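Local structure of single-strand binding protein (Thermus aquaticus, 2FXQ) at residues L27-L32 with R57-Q62; L195-R200 with L222-P227. The protein binds single-stranded DNA and probably recruits partner proteins to it during DNA replication, recombination and repair. All blocks are in the same frame, centred on the assembly; numbering follows the deposited sequence.

Interaction 1: residues L27-L32 with R57-Q62; sequences LAILDL and RLLGRQ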
ATOM      1  N   LEU A  27      -5.708  28.628 -11.917  1.00 17.03           N
ATOM      2  CA  LEU A  27      -5.507  27.446 -11.049  1.00 17.40           C
ATOM      3  C   LEU A  27      -4.041  27.042 -10.986  1.00 19.28           C
ATOM      4  O   LEU A  27      -3.404  26.929 -12.020  1.00 19.61           O
ATOM      5  CB  LEU A  27      -6.299  26.271 -11.550  1.00 18.92           C
ATOM      6  CG  LEU A  27      -6.343  25.018 -10.676  1.00 20.80           C
ATOM      7  CD1 LEU A  27      -7.239  25.242  -9.423  1.00 29.68           C
ATOM      8  CD2 LEU A  27      -6.916  23.908 -11.572  1.00 25.33           C
ATOM      9  N   ALA A  28      -3.523  26.835  -9.775  1.00 18.71           N
ATOM     10  CA  ALA A  28      -2.121  26.499  -9.590  1.00 17.78           C
ATOM     11  C   ALA A  28      -1.855  25.082 -10.037  1.00 17.45           C
ATOM     12  O   ALA A  28      -2.636  24.194  -9.729  1.00 18.62           O
ATOM     13  CB  ALA A  28      -1.758  26.624  -8.087  1.00 22.13           C
ATOM     14  N   ILE A  29      -0.704  24.866 -10.671  1.00 17.33           N
ATOM     15  CA  ILE A  29      -0.261  23.542 -11.142  1.00 17.76           C
ATOM     16  C   ILE A  29       1.170  23.415 -10.646  1.00 21.19           C
ATOM     17  O   ILE A  29       2.012  24.309 -10.939  1.00 22.20           O
ATOM     18  CB  ILE A  29      -0.258  23.480 -12.682  1.00 19.27           C
ATOM     19  CG1 ILE A  29      -1.640  23.575 -13.246  1.00 23.54           C
ATOM     20  CG2 ILE A  29       0.209  22.100 -13.202  1.00 23.39           C
ATOM     21  CD1 ILE A  29      -1.593  23.963 -14.753  1.00 35.45           C
ATOM     22  N   LEU A  30       1.452  22.323  -9.925  1.00 19.69           N
ATOM     23  CA  LEU A  30       2.825  22.024  -9.514  1.00 20.19           C
ATOM     24  C   LEU A  30       3.139  20.608  -9.994  1.00 23.00           C
ATOM     25  O   LEU A  30       2.565  19.654  -9.508  1.00 21.31           O
ATOM     26  CB  LEU A  30       2.980  22.118  -7.998  1.00 19.78           C
ATOM     27  CG  LEU A  30       4.466  22.076  -7.502  1.00 19.09           C
ATOM     28  CD1 LEU A  30       5.222  23.358  -7.986  1.00 19.52           C
ATOM     29  CD2 LEU A  30       4.510  22.000  -5.988  1.00 21.82           C
ATOM     30  N   ASP A  31       3.965  20.502 -11.030  1.00 21.47           N
ATOM     31  CA  ASP A  31       4.322  19.205 -11.584  1.00 23.79           C
ATOM     32  C   ASP A  31       5.623  18.735 -10.978  1.00 25.34           C
ATOM     33  O   ASP A  31       6.599  19.470 -11.029  1.00 27.03           O
ATOM     34  CB  ASP A  31       4.470  19.311 -13.088  1.00 25.14           C
ATOM     35  CG  ASP A  31       3.149  19.307 -13.810  1.00 31.73           C
ATOM     36  OD1 ASP A  31       2.161  18.714 -13.329  1.00 28.65           O
ATOM     37  OD2 ASP A  31       2.999  19.873 -14.900  1.00 31.95           O
ATOM     38  N   LEU A  32       5.649  17.525 -10.400  1.00 20.54           N
ATOM     39  CA  LEU A  32       6.875  16.963  -9.826  1.00 21.87           C
ATOM     40  C   LEU A  32       7.360  15.854 -10.707  1.00 25.46           C
ATOM     41  O   LEU A  32       6.541  15.031 -11.158  1.00 27.81           O
ATOM     42  CB  LEU A  32       6.554  16.301  -8.487  1.00 20.18           C
ATOM     43  CG  LEU A  32       5.745  17.066  -7.427  1.00 29.48           C
ATOM     44  CD1 LEU A  32       5.711  16.342  -6.152  1.00 30.47           C
ATOM     45  CD2 LEU A  32       6.258  18.458  -7.185  1.00 27.16           C
ATOM     46  N   ARG A  57       1.286  15.276 -10.654  1.00 15.92           N
ATOM     47  CA  ARG A  57       0.721  16.622 -10.739  1.00 15.94           C
ATOM     48  C   ARG A  57      -0.093  16.982  -9.490  1.00 18.85           C
ATOM     49  O   ARG A  57      -1.028  16.235  -9.128  1.00 20.64           O
ATOM     50  CB  ARG A  57      -0.215  16.675 -11.942  1.00 17.29           C
ATOM     51  CG  ARG A  57      -0.943  18.024 -12.079  1.00 17.63           C
ATOM     52  CD  ARG A  57      -1.491  18.207 -13.492  1.00 30.32           C
ATOM     53  NE  ARG A  57      -0.381  18.603 -14.375  1.00 25.42           N
ATOM     54  CZ  ARG A  57      -0.545  18.996 -15.639  1.00 37.51           C
ATOM     55  NH1 ARG A  57      -1.749  18.987 -16.187  1.00 34.46           N
ATOM     56  NH2 ARG A  57       0.482  19.388 -16.354  1.00 33.21           N
ATOM     57  N   LEU A  58       0.248  18.132  -8.879  1.00 17.66           N
ATOM     58  CA  LEU A  58      -0.614  18.774  -7.883  1.00 14.90           C
ATOM     59  C   LEU A  58      -1.351  19.879  -8.509  1.00 15.36           C
ATOM     60  O   LEU A  58      -0.769  20.715  -9.270  1.00 16.55           O
ATOM     61  CB  LEU A  58       0.236  19.365  -6.725  1.00 17.83           C
ATOM     62  CG  LEU A  58       0.967  18.379  -5.781  1.00 21.41           C
ATOM     63  CD1 LEU A  58       1.824  17.331  -6.498  1.00 26.44           C
ATOM     64  CD2 LEU A  58       1.840  19.181  -4.792  1.00 22.05           C
ATOM     65  N   LEU A  59      -2.629  19.925  -8.204  1.00 13.99           N
ATOM     66  CA  LEU A  59      -3.454  21.043  -8.711  1.00 20.95           C
ATOM     67  C   LEU A  59      -4.137  21.781  -7.611  1.00 23.10           C
ATOM     68  O   LEU A  59      -4.598  21.143  -6.674  1.00 29.13           O
ATOM     69  CB  LEU A  59      -4.569  20.473  -9.572  1.00 23.77           C
ATOM     70  CG  LEU A  59      -4.376  20.095 -11.027  1.00 29.84           C
ATOM     71  CD1 LEU A  59      -5.783  19.774 -11.624  1.00 32.13           C
ATOM     72  CD2 LEU A  59      -3.779  21.236 -11.831  1.00 37.77           C
ATOM     73  N   GLY A  60      -4.303  23.112  -7.739  1.00 17.07           N
ATOM     74  CA  GLY A  60      -5.126  23.855  -6.802  1.00 20.55           C
ATOM     75  C   GLY A  60      -4.408  23.962  -5.441  1.00 24.94           C
ATOM     76  O   GLY A  60      -3.236  24.290  -5.372  1.00 20.31           O
ATOM     77  N   ARG A  61      -5.117  23.669  -4.363  1.00 25.87           N
ATOM     78  CA  ARG A  61      -4.632  23.981  -3.008  1.00 30.00           C
ATOM     79  C   ARG A  61      -3.298  23.310  -2.634  1.00 24.59           C
ATOM     80  O   ARG A  61      -2.432  23.957  -2.027  1.00 26.27           O
ATOM     81  CB  ARG A  61      -5.681  23.572  -1.986  1.00 34.64           C
ATOM     82  CG  ARG A  61      -5.568  24.278  -0.679  1.00 42.00           C
ATOM     83  CD  ARG A  61      -6.409  23.605   0.418  1.00 59.01           C
ATOM     84  NE  ARG A  61      -7.846  23.632   0.128  1.00 61.98           N
ATOM     85  CZ  ARG A  61      -8.726  24.510   0.639  1.00 64.08           C
ATOM     86  NH1 ARG A  61      -8.341  25.468   1.484  1.00 62.59           N
ATOM     87  NH2 ARG A  61     -10.005  24.428   0.293  1.00 62.06           N
ATOM     88  N   GLN A  62      -3.133  22.031  -2.980  1.00 27.40           N
ATOM     89  CA  GLN A  62      -1.819  21.361  -2.750  1.00 27.56           C
ATOM     90  C   GLN A  62      -0.704  22.033  -3.544  1.00 24.94           C
ATOM     91  O   GLN A  62       0.405  22.129  -3.075  1.00 22.50           O
ATOM     92  CB  GLN A  62      -1.850  19.890  -3.122  1.00 28.22           C
ATOM     93  CG  GLN A  62      -2.560  18.958  -2.075  1.00 34.44           C
ATOM     94  CD  GLN A  62      -1.727  18.682  -0.771  1.00 46.66           C
ATOM     95  OE1 GLN A  62      -0.553  18.269  -0.806  1.00 33.50           O
ATOM     96  NE2 GLN A  62      -2.367  18.900   0.373  1.00 49.16           N
TER
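The carboxylate of Asp-31 is gripped side-on by the guanidinium of Arg-57, with one nitrogen to each oxygen. NE of Arg-57 gives a nearly straight bond of 2.8 Å to OD1 of Asp-31, and NH2 of Arg-57 reaches OD2 of Asp-31 at 2.9 Å. Both oxygens use their syn lone pairs, and the two flat groups lie nearly coplanar, 13° apart. The arginine chain leaves the backbone with CG anti to N and bends at its third torsion (chi3 -78°), which brings the guanidinium back alongside the aspartate instead of letting it run on. CG2 of Ile-29 covers one face of the guanidinium, 3.7 Å from NE of Arg-57, so an apolar group flanks the ion pair; Arg-55 adds a long, weak ionic contact to OD2.

Beneath these side chains the strands run antiparallel. Leu-30 and Leu-58 form a hydrogen-bonded pair, each N donating to the other's O, and Gly-60 N extends the ladder to Ala-28 O. On the face of Asp-31 and Arg-57, CG1 of Ile-29 presses tightly on CD2 of Leu-59, 3.5 Å away. The reverse face is apolar: Leu-30 and Leu-58 lie side by side, CD2 of Leu-30 being 4.1 Å from CD2 of Leu-58. CD1 of Leu-32 meets CD1 of Leu-58 at 4.0 Å. Trp-66 and Ala-63 of helix 61-66 pack on this side. CD1 of Leu-27 approaches CA of Gly-60 at 3.6 Å, where the chain, at positive phi, leaves the strand and Gly-60 takes the N-cap position of that helix. This is the base of the long hairpin of strands 28-41 and 47-59 in the first OB fold, where the hairpin's second strand passes into the helix that joins the third and fourth strands of the barrel.

Interaction 2: residues L195-R200 with L222-P227; sequences LLVIGR and LRLERP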
ATOM      1  N   LEU A 195     -11.807  -7.332 -11.679  1.00 16.32           N
ATOM      2  CA  LEU A 195     -10.431  -7.623 -11.357  1.00 17.41           C
ATOM      3  C   LEU A 195      -9.931  -6.635 -10.312  1.00 21.05           C
ATOM      4  O   LEU A 195     -10.055  -5.413 -10.492  1.00 19.20           O
ATOM      5  CB  LEU A 195      -9.585  -7.510 -12.623  1.00 20.60           C
ATOM      6  CG  LEU A 195      -8.136  -7.987 -12.504  1.00 20.17           C
ATOM      7  CD1 LEU A 195      -8.095  -9.489 -12.104  1.00 23.49           C
ATOM      8  CD2 LEU A 195      -7.368  -7.707 -13.832  1.00 22.23           C
ATOM      9  N   LEU A 196      -9.269  -7.167  -9.264  1.00 16.61           N
ATOM     10  CA  LEU A 196      -8.477  -6.340  -8.328  1.00 16.01           C
ATOM     11  C   LEU A 196      -6.987  -6.490  -8.660  1.00 15.76           C
ATOM     12  O   LEU A 196      -6.505  -7.622  -8.811  1.00 17.71           O
ATOM     13  CB  LEU A 196      -8.738  -6.875  -6.902  1.00 13.87           C
ATOM     14  CG  LEU A 196      -7.824  -6.297  -5.764  1.00 17.17           C
ATOM     15  CD1 LEU A 196      -8.100  -4.781  -5.604  1.00 19.09           C
ATOM     16  CD2 LEU A 196      -8.127  -6.993  -4.441  1.00 17.90           C
ATOM     17  N   VAL A 197      -6.266  -5.378  -8.829  1.00 14.97           N
ATOM     18  CA  VAL A 197      -4.847  -5.482  -9.155  1.00 15.03           C
ATOM     19  C   VAL A 197      -4.074  -4.819  -8.020  1.00 14.50           C
ATOM     20  O   VAL A 197      -4.416  -3.696  -7.645  1.00 16.63           O
ATOM     21  CB  VAL A 197      -4.584  -4.656 -10.332  1.00 15.53           C
ATOM     22  CG1 VAL A 197      -3.058  -4.650 -10.772  1.00 17.81           C
ATOM     23  CG2 VAL A 197      -5.505  -5.139 -11.562  1.00 17.21           C
ATOM     24  N   ILE A 198      -3.016  -5.476  -7.538  1.00 15.83           N
ATOM     25  CA  ILE A 198      -2.078  -4.815  -6.653  1.00 16.04           C
ATOM     26  C   ILE A 198      -0.799  -4.790  -7.498  1.00 15.66           C
ATOM     27  O   ILE A 198      -0.357  -5.839  -7.948  1.00 14.25           O
ATOM     28  CB  ILE A 198      -1.840  -5.566  -5.286  1.00 22.31           C
ATOM     29  CG1 ILE A 198      -3.147  -6.079  -4.581  1.00 23.64           C
ATOM     30  CG2 ILE A 198      -0.855  -4.722  -4.361  1.00 20.91           C
ATOM     31  CD1 ILE A 198      -4.063  -5.042  -3.990  1.00 25.86           C
ATOM     32  N   GLY A 199      -0.246  -3.618  -7.762  1.00 18.44           N
ATOM     33  CA  GLY A 199       0.906  -3.617  -8.639  1.00 21.13           C
ATOM     34  C   GLY A 199       1.800  -2.428  -8.365  1.00 21.58           C
ATOM     35  O   GLY A 199       1.790  -1.894  -7.280  1.00 17.11           O
ATOM     36  N   ARG A 200       2.534  -2.014  -9.382  1.00 16.60           N
ATOM     37  CA  ARG A 200       3.462  -0.904  -9.221  1.00 14.93           C
ATOM     38  C   ARG A 200       3.521  -0.208 -10.562  1.00 17.65           C
ATOM     39  O   ARG A 200       3.203  -0.802 -11.597  1.00 18.61           O
ATOM     40  CB  ARG A 200       4.846  -1.434  -8.804  1.00 18.62           C
ATOM     41  CG  ARG A 200       5.482  -2.438  -9.733  1.00 21.84           C
ATOM     42  CD  ARG A 200       6.864  -2.833  -9.163  1.00 27.23           C
ATOM     43  NE  ARG A 200       7.466  -3.858  -9.992  1.00 28.84           N
ATOM     44  CZ  ARG A 200       8.631  -4.446  -9.717  1.00 33.59           C
ATOM     45  NH1 ARG A 200       9.349  -4.087  -8.659  1.00 27.02           N
ATOM     46  NH2 ARG A 200       9.110  -5.347 -10.536  1.00 28.82           N
ATOM     47  N   LEU A 222       1.342  -7.239  -9.561  1.00 15.26           N
ATOM     48  CA  LEU A 222       2.110  -8.128  -8.713  1.00 17.15           C
ATOM     49  C   LEU A 222       1.175  -9.145  -8.035  1.00 17.13           C
ATOM     50  O   LEU A 222       1.618 -10.237  -7.692  1.00 21.21           O
ATOM     51  CB  LEU A 222       2.884  -7.336  -7.676  1.00 19.08           C
ATOM     52  CG  LEU A 222       3.886  -6.355  -8.338  1.00 24.10           C
ATOM     53  CD1 LEU A 222       4.567  -5.525  -7.235  1.00 33.00           C
ATOM     54  CD2 LEU A 222       4.963  -7.102  -9.194  1.00 25.45           C
ATOM     55  N   ARG A 223      -0.089  -8.792  -7.878  1.00 14.83           N
ATOM     56  CA  ARG A 223      -1.091  -9.743  -7.396  1.00 17.78           C
ATOM     57  C   ARG A 223      -2.356  -9.428  -8.183  1.00 17.95           C
ATOM     58  O   ARG A 223      -2.623  -8.268  -8.505  1.00 18.97           O
ATOM     59  CB  ARG A 223      -1.404  -9.472  -5.923  1.00 22.59           C
ATOM     60  CG  ARG A 223      -2.363 -10.521  -5.353  1.00 30.95           C
ATOM     61  CD  ARG A 223      -2.268 -10.696  -3.829  1.00 37.71           C
ATOM     62  NE  ARG A 223      -3.295 -11.621  -3.349  1.00 21.72           N
ATOM     63  CZ  ARG A 223      -3.393 -12.074  -2.080  1.00 41.58           C
ATOM     64  NH1 ARG A 223      -2.530 -11.750  -1.144  1.00 33.19           N
ATOM     65  NH2 ARG A 223      -4.362 -12.876  -1.747  1.00 34.46           N
ATOM     66  N   LEU A 224      -3.129 -10.459  -8.519  1.00 15.47           N
ATOM     67  CA  LEU A 224      -4.419 -10.266  -9.135  1.00 16.91           C
ATOM     68  C   LEU A 224      -5.449 -11.162  -8.397  1.00 17.37           C
ATOM     69  O   LEU A 224      -5.162 -12.306  -8.045  1.00 19.09           O
ATOM     70  CB  LEU A 224      -4.397 -10.764 -10.627  1.00 13.05           C
ATOM     71  CG  LEU A 224      -3.469  -9.992 -11.592  1.00 16.61           C
ATOM     72  CD1 LEU A 224      -3.534 -10.681 -12.966  1.00 19.06           C
ATOM     73  CD2 LEU A 224      -3.929  -8.556 -11.677  1.00 16.46           C
ATOM     74  N   GLU A 225      -6.632 -10.618  -8.157  1.00 25.93           N
ATOM     75  CA  GLU A 225      -7.678 -11.359  -7.497  1.00 25.75           C
ATOM     76  C   GLU A 225      -8.971 -10.982  -8.199  1.00 29.06           C
ATOM     77  O   GLU A 225      -9.054  -9.948  -8.825  1.00 24.21           O
ATOM     78  CB  GLU A 225      -7.798 -11.011  -5.994  1.00 27.41           C
ATOM     79  CG  GLU A 225      -6.545 -11.280  -5.146  1.00 22.14           C
ATOM     80  CD  GLU A 225      -6.199 -12.772  -5.032  1.00 37.31           C
ATOM     81  OE1 GLU A 225      -5.042 -13.124  -4.661  1.00 33.48           O
ATOM     82  OE2 GLU A 225      -7.068 -13.619  -5.346  1.00 31.11           O
ATOM     83  N   ARG A 226      -9.985 -11.826  -8.035  1.00 27.55           N
ATOM     84  CA  ARG A 226     -11.294 -11.552  -8.559  1.00 30.42           C
ATOM     85  C   ARG A 226     -12.311 -11.163  -7.472  1.00 26.20           C
ATOM     86  O   ARG A 226     -12.601 -11.961  -6.578  1.00 28.45           O
ATOM     87  CB  ARG A 226     -11.800 -12.851  -9.194  1.00 35.67           C
ATOM     88  CG  ARG A 226     -10.930 -13.380 -10.301  1.00 39.42           C
ATOM     89  CD  ARG A 226     -11.546 -14.595 -10.966  1.00 49.59           C
ATOM     90  NE  ARG A 226     -12.648 -14.168 -11.817  1.00 53.78           N
ATOM     91  CZ  ARG A 226     -13.059 -14.863 -12.862  1.00 60.70           C
ATOM     92  NH1 ARG A 226     -12.448 -16.012 -13.158  1.00 58.51           N
ATOM     93  NH2 ARG A 226     -14.054 -14.411 -13.611  1.00 50.24           N
ATOM     94  N   PRO A 227     -12.894  -9.982  -7.562  1.00 29.46           N
ATOM     95  CA  PRO A 227     -13.905  -9.558  -6.599  1.00 30.35           C
ATOM     96  C   PRO A 227     -15.155 -10.415  -6.829  1.00 36.64           C
ATOM     97  O   PRO A 227     -15.407 -10.859  -7.946  1.00 30.85           O
ATOM     98  CB  PRO A 227     -14.170  -8.100  -6.966  1.00 32.17           C
ATOM     99  CG  PRO A 227     -13.726  -7.985  -8.390  1.00 38.56           C
ATOM    100  CD  PRO A 227     -12.604  -8.939  -8.578  1.00 33.46           C
TER
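Strands 195-200 and 223-225 run antiparallel at 166°, Leu-196 and Glu-225 forming one hydrogen-bonded pair and Ile-198 with Arg-223 another, until a classic beta bulge sets both Leu-222 and Arg-223 against Ile-198. Ile-198 O accepts from Leu-222 N at 2.7 Å and from Arg-223 N at 3.0 Å, both donors lying in the carbonyl plane.

On one face CD2 of Leu-224 lies 3.8 Å from CG2 of Val-197, the two side chains parallel, while the Leu-195 side chain runs at a slant to that of Leu-224, their CD2 atoms 4.1 Å apart. Leu-155, Leu-157 and Trp-185 close over this cluster. On the other face CB of Arg-223 rests against CB and CG1 of Ile-198. The extended arginine chain then leads away to where its NE forms a salt bridge with OE1 of Glu-225 on the same strand, 2.7 Å, using that oxygen's anti lone pair; its NH1 bonds Arg-126 O of the second subunit. From the bulge itself, CD1 of Leu-222 touches CD of Arg-200 at 4.0 Å, and the guanidinium of Arg-200 pairs with Glu-220.

The contact thus separates its chemistry by face: Leu-195, Val-197 and Leu-224 pack into the interior of the second OB fold, whereas the face of Leu-196, Ile-198, Arg-223 and Glu-225 meets the second subunit.

Overall arrangement
Interactions 1 and 2 lie on opposite sides of the chain's centre, their own centres 30 Å apart and their nearest atoms about 16 Å apart, so they do not touch. Each is an antiparallel strand pair in a different one of the chain's two OB folds, 27-32 with 57-62 in the first and 195-200 with 222-227 in the second. Pairing of strand 5-14 with strand 129-137 links the two domains, and the former borders strand 28-41, the latter strand 194-207. Their surroundings differ: the second subunit packs on interaction 2 but touches neither segment of interaction 1. Arg-200 bonds Ala-39 O, reaching from interaction 2 to the far part of strand 28-41.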